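Local coordinates for acylphosphatase (Bacillus subtilis, PDB 3BR8), which catalyses the hydrolysis of acyl phosphates to a carboxylate and inorganic phosphate, at residues L2-I7 with S55-V60; G32-R37 with V42-E47. All coordinates share one frame; numbering follows the deposited sequence.

Contact 1. Residues L2-I7 with S55-V60; sequences LQYRII and SFVEAV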
# COMPACT_ATOMS: atom_id res chain seq x y z
N LEU A 2 12.13 3.04 6.87
CA LEU A 2 10.97 3.80 7.29
C LEU A 2 9.78 2.86 7.07
O LEU A 2 9.84 1.98 6.21
CB LEU A 2 10.85 5.08 6.46
CG LEU A 2 10.34 6.36 7.15
CD1 LEU A 2 11.16 6.75 8.38
CD2 LEU A 2 10.31 7.50 6.14
N GLN A 3 8.76 3.03 7.89
CA GLN A 3 7.48 2.35 7.74
C GLN A 3 6.41 3.39 7.42
O GLN A 3 6.26 4.38 8.15
CB GLN A 3 7.10 1.59 9.03
CG GLN A 3 5.79 0.81 8.97
CD GLN A 3 5.36 0.25 10.32
OE1 GLN A 3 5.76 -0.85 10.71
NE2 GLN A 3 4.50 0.99 11.02
N TYR A 4 5.65 3.16 6.35
CA TYR A 4 4.45 3.96 6.09
C TYR A 4 3.19 3.15 6.38
O TYR A 4 3.08 1.99 5.98
CB TYR A 4 4.38 4.41 4.63
CG TYR A 4 5.29 5.53 4.19
CD1 TYR A 4 5.36 5.87 2.85
CD2 TYR A 4 6.05 6.27 5.11
CE1 TYR A 4 6.17 6.89 2.42
CE2 TYR A 4 6.86 7.31 4.68
CZ TYR A 4 6.92 7.60 3.33
OH TYR A 4 7.73 8.62 2.89
N ARG A 5 2.24 3.81 7.03
CA ARG A 5 0.87 3.34 7.13
C ARG A 5 0.02 4.18 6.18
O ARG A 5 -0.13 5.39 6.38
CB ARG A 5 0.35 3.50 8.56
CG ARG A 5 1.01 2.60 9.54
CD ARG A 5 0.41 2.85 10.88
NE ARG A 5 1.00 2.02 11.92
CZ ARG A 5 0.60 2.04 13.19
NH1 ARG A 5 -0.37 2.87 13.57
NH2 ARG A 5 1.18 1.25 14.07
N ILE A 6 -0.52 3.53 5.15
CA ILE A 6 -1.25 4.21 4.09
C ILE A 6 -2.70 3.73 4.10
O ILE A 6 -2.94 2.52 4.12
CB ILE A 6 -0.60 3.91 2.70
CG1 ILE A 6 0.89 4.30 2.70
CG2 ILE A 6 -1.37 4.59 1.57
CD1 ILE A 6 1.71 3.62 1.60
N ILE A 7 -3.65 4.66 4.11
CA ILE A 7 -5.06 4.32 3.95
C ILE A 7 -5.56 4.97 2.67
O ILE A 7 -5.40 6.19 2.47
CB ILE A 7 -5.92 4.77 5.16
CG1 ILE A 7 -5.44 4.09 6.45
CG2 ILE A 7 -7.39 4.44 4.91
CD1 ILE A 7 -6.11 4.57 7.74
N SER A 55 8.19 6.67 -4.14
CA SER A 55 7.72 6.29 -5.47
C SER A 55 6.54 5.32 -5.40
O SER A 55 5.63 5.40 -6.23
CB SER A 55 8.87 5.75 -6.32
OG SER A 55 9.46 4.58 -5.77
N PHE A 56 6.52 4.44 -4.40
CA PHE A 56 5.37 3.55 -4.17
C PHE A 56 4.08 4.32 -3.92
O PHE A 56 3.04 3.99 -4.51
CB PHE A 56 5.70 2.64 -2.99
CG PHE A 56 4.59 1.72 -2.54
CD1 PHE A 56 4.20 0.62 -3.31
CD2 PHE A 56 4.02 1.87 -1.28
CE1 PHE A 56 3.23 -0.25 -2.85
CE2 PHE A 56 3.04 0.99 -0.82
CZ PHE A 56 2.65 -0.08 -1.60
N VAL A 57 4.13 5.34 -3.06
CA VAL A 57 2.94 6.16 -2.79
C VAL A 57 2.38 6.76 -4.08
O VAL A 57 1.16 6.76 -4.30
CB VAL A 57 3.26 7.26 -1.74
CG1 VAL A 57 2.15 8.30 -1.66
CG2 VAL A 57 3.47 6.63 -0.38
N GLU A 58 3.26 7.27 -4.94
CA GLU A 58 2.79 7.83 -6.22
C GLU A 58 2.16 6.78 -7.13
O GLU A 58 1.15 7.03 -7.78
CB GLU A 58 3.93 8.56 -6.93
CG GLU A 58 4.35 9.81 -6.20
CD GLU A 58 3.17 10.70 -5.85
OE1 GLU A 58 2.50 11.20 -6.78
OE2 GLU A 58 2.92 10.90 -4.64
N ALA A 59 2.76 5.59 -7.16
CA ALA A 59 2.20 4.50 -7.96
C ALA A 59 0.83 4.07 -7.45
O ALA A 59 -0.10 3.85 -8.23
CB ALA A 59 3.16 3.30 -7.99
N VAL A 60 0.69 3.99 -6.14
CA VAL A 60 -0.58 3.60 -5.53
C VAL A 60 -1.71 4.54 -5.98
O VAL A 60 -2.83 4.09 -6.28
CB VAL A 60 -0.48 3.51 -3.98
CG1 VAL A 60 -1.86 3.40 -3.30
CG2 VAL A 60 0.40 2.32 -3.57

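Contact 2. Residues G32-R37 with V42-E47; sequences GWVKNR and VEILAE. With PO4 (phosphate ion), chain B.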
# COMPACT_ATOMS: atom_id res chain seq x y z
N GLY A 32 5.57 -5.78 4.09
CA GLY A 32 4.36 -5.36 4.77
C GLY A 32 3.15 -6.09 4.23
O GLY A 32 3.22 -7.29 3.93
N TRP A 33 2.03 -5.38 4.09
CA TRP A 33 0.80 -6.01 3.65
C TRP A 33 -0.21 -5.00 3.10
O TRP A 33 -0.08 -3.79 3.30
CB TRP A 33 0.14 -6.83 4.79
CG TRP A 33 -0.44 -5.97 5.93
CD1 TRP A 33 -1.67 -5.35 5.96
CD2 TRP A 33 0.19 -5.67 7.17
NE1 TRP A 33 -1.83 -4.68 7.15
CE2 TRP A 33 -0.70 -4.87 7.92
CE3 TRP A 33 1.43 -6.01 7.74
CZ2 TRP A 33 -0.40 -4.40 9.20
CZ3 TRP A 33 1.73 -5.54 9.01
CH2 TRP A 33 0.82 -4.74 9.73
N VAL A 34 -1.22 -5.55 2.42
CA VAL A 34 -2.37 -4.81 1.96
C VAL A 34 -3.62 -5.60 2.38
O VAL A 34 -3.63 -6.84 2.36
CB VAL A 34 -2.32 -4.56 0.42
CG1 VAL A 34 -2.30 -5.87 -0.37
CG2 VAL A 34 -3.46 -3.67 -0.03
N LYS A 35 -4.67 -4.88 2.77
CA LYS A 35 -5.87 -5.50 3.33
C LYS A 35 -7.09 -4.64 3.06
O LYS A 35 -7.04 -3.42 3.26
CB LYS A 35 -5.69 -5.69 4.84
CG LYS A 35 -6.89 -6.24 5.60
CD LYS A 35 -6.54 -6.42 7.06
CE LYS A 35 -7.76 -6.68 7.92
NZ LYS A 35 -7.37 -6.87 9.36
N ASN A 36 -8.18 -5.26 2.64
CA ASN A 36 -9.45 -4.56 2.52
C ASN A 36 -10.10 -4.36 3.89
O ASN A 36 -10.16 -5.30 4.69
CB ASN A 36 -10.41 -5.34 1.63
CG ASN A 36 -10.14 -5.16 0.15
OD1 ASN A 36 -9.33 -4.32 -0.26
ND2 ASN A 36 -10.83 -5.94 -0.67
N ARG A 37 -10.56 -3.14 4.15
CA ARG A 37 -11.35 -2.84 5.35
C ARG A 37 -12.83 -3.01 5.02
O ARG A 37 -13.25 -2.82 3.88
CB ARG A 37 -11.08 -1.42 5.85
CG ARG A 37 -9.62 -1.05 6.12
CD ARG A 37 -8.93 -1.93 7.17
NE ARG A 37 -9.71 -2.04 8.41
CZ ARG A 37 -9.34 -2.75 9.47
NH1 ARG A 37 -8.19 -3.40 9.49
NH2 ARG A 37 -10.13 -2.81 10.53
N VAL A 42 -8.76 0.76 1.89
CA VAL A 42 -7.69 -0.22 1.77
C VAL A 42 -6.53 0.23 2.66
O VAL A 42 -6.10 1.39 2.58
CB VAL A 42 -7.23 -0.37 0.30
CG1 VAL A 42 -6.05 -1.32 0.19
CG2 VAL A 42 -8.39 -0.88 -0.57
N GLU A 43 -6.07 -0.67 3.52
CA GLU A 43 -4.93 -0.37 4.37
C GLU A 43 -3.67 -1.00 3.78
O GLU A 43 -3.70 -2.12 3.26
CB GLU A 43 -5.18 -0.83 5.82
CG GLU A 43 -4.83 -2.27 6.13
CD GLU A 43 -4.95 -2.61 7.60
OE1 GLU A 43 -5.90 -2.12 8.24
OE2 GLU A 43 -4.11 -3.38 8.10
N ILE A 44 -2.57 -0.26 3.84
CA ILE A 44 -1.29 -0.71 3.32
C ILE A 44 -0.22 -0.38 4.35
O ILE A 44 -0.08 0.79 4.74
CB ILE A 44 -0.91 0.02 2.00
CG1 ILE A 44 -1.99 -0.13 0.91
CG2 ILE A 44 0.44 -0.49 1.50
CD1 ILE A 44 -1.77 0.78 -0.30
N LEU A 45 0.51 -1.39 4.81
CA LEU A 45 1.69 -1.18 5.63
C LEU A 45 2.89 -1.49 4.75
O LEU A 45 2.97 -2.59 4.19
CB LEU A 45 1.65 -2.10 6.85
CG LEU A 45 2.68 -1.90 7.97
CD1 LEU A 45 4.03 -2.56 7.68
CD2 LEU A 45 2.80 -0.43 8.33
N ALA A 46 3.80 -0.53 4.59
CA ALA A 46 4.96 -0.75 3.73
C ALA A 46 6.23 -0.26 4.42
O ALA A 46 6.25 0.84 4.97
CB ALA A 46 4.77 -0.05 2.40
N GLU A 47 7.28 -1.07 4.35
CA GLU A 47 8.57 -0.83 5.00
C GLU A 47 9.66 -0.95 3.93
O GLU A 47 9.71 -1.91 3.19
CB GLU A 47 8.84 -1.83 6.13
CG GLU A 47 7.80 -1.86 7.26
CD GLU A 47 8.15 -2.81 8.41
OE1 GLU A 47 9.10 -3.62 8.28
OE2 GLU A 47 7.49 -2.72 9.47
P PO4 B . -9.85 -6.11 -4.74
O1 PO4 B . -9.72 -4.64 -5.13
O2 PO4 B . -10.24 -6.82 -6.02
O3 PO4 B . -10.93 -6.22 -3.68
O4 PO4 B . -8.47 -6.59 -4.28
O HOH W 1 -5.11 -4.97 10.09

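Contact 1. Residues L2-I7 with S55-V60
Tyr4 and Ile6 both turn their first torsions so that the branch leaves anti to the carbonyl carbon, Tyr4 at chi1 -76° and Ile6 CG1 at -55°, and in Ile6 a chi2 of 160° extends the chain beyond CG1 and carries CD1 toward the helix; there, Val57 places CG2 anti to its own carbonyl carbon, and these groups meet in the layer between sheet and helix. The fold is the alpha/beta sandwich of acylphosphatases, in which strand 2-9 sits in the mixed sheet and helix 50-62 packs on one side of it. Over this short span the strand and helix axes run almost parallel, 11.2 Å from each other, a spacing bridged by side chains alone. Three apolar contacts do so. The side chains of Tyr4 and Val57 cross at about a right angle, with Val57 CG2 lying oblique to the ring, 3.8 Å from Tyr4 CD1. The same methyl also receives the end of Ile6, whose CD1 stands 4.0 Å from Val57 CG2. Beyond it, Ile6 CD1 approaches the Phe56 ring, again at a slant, with CE2 as the nearest ring atom at 3.8 Å. Phe56 and Ile6 are buried, whereas Tyr4 and Val57 remain partly exposed. Phe56 reaches past this strand: its ring also touches Ile44 and Ala46 of the adjoining strand 42-48 and Val21, Glu24 and Ala25 of helix 17-27, so it lies where both helices meet the sheet. Tyr4 spreads the other way, onto Val74 and Glu76 of strand 68-77. Within the helix, one turn on from Phe56, Val60 lays its methyl CG2 3.8 Å above the plane of the Phe56 ring, over the ring centre.

Contact 2. Residues G32-R37 with V42-E47
Trp33 and Leu45 form one of two antiparallel hydrogen-bonded pairs, with Trp33 N to Leu45 O and Leu45 N to Trp33 O both at 2.9 Å; Lys35 and Glu43 form the other, linked through N and O in both directions. Between and beside them, Val34 with Ile44 and Asn36 with Val42 are non-hydrogen-bonded pairs. Gly32 CA makes a CA-H...O contact of 3.2 Å with Leu45 O.

Polar side-chain bonds centre on Glu43. The indole NE1 of Trp33 gives an almost straight bond of 2.8 Å to the anti lone pair of Glu43 OE2, and that oxygen lies almost in the plane of the indole; a water joins it to Lys35 NZ. Arg37, its chain bent at chi2 (-59°) and chi3 (-51°), brings NH1 to Glu43 OE1 at 2.9 Å in a salt bridge that enters from above the carboxylate plane. This bond is bent, with an N-H...O angle of 131°, and OE1 is also tilted from the guanidinium plane. Both carboxylate oxygens are thereby engaged, which should fix the group's rotation.

The two strands are the 31-36/42-48 hairpin of the acylphosphatase sheet, and Asn36 near its turn is an active-site residue. Its ND2 donates a 3.0 Å hydrogen bond to O3 of a phosphate ion that Arg18 and backbone amides from Gly14 to Phe17 also bind.

Apolar contacts lie on both faces. Leu45 CB sits over the six-membered ring of Trp33, a CH-pi contact 3.7 Å from its centroid, while on the helix-covered face Val34 CG2 presses against Val42 CG1 at 3.5 Å.

In the fold
The two contacts have centres about 9 Å apart and share the mixed sheet, where strands 2-9 and 42-48 are antiparallel neighbours. The backbone joins them: Tyr4 N to Ala46 O and Ile6 N to Ile44 O, both 2.8 Å, are probable hydrogen bonds. Along the chain, strand 2-9 comes first, the hairpin of contact 2 follows helix 17-27, and helix 50-62 comes directly after strand 42-48 and returns to pack on strand 2-9. Contact 1 thus joins sheet to helix in the hydrophobic layer, while contact 2 builds the inner hairpin and carries Asn36 to the phosphate beside Arg18.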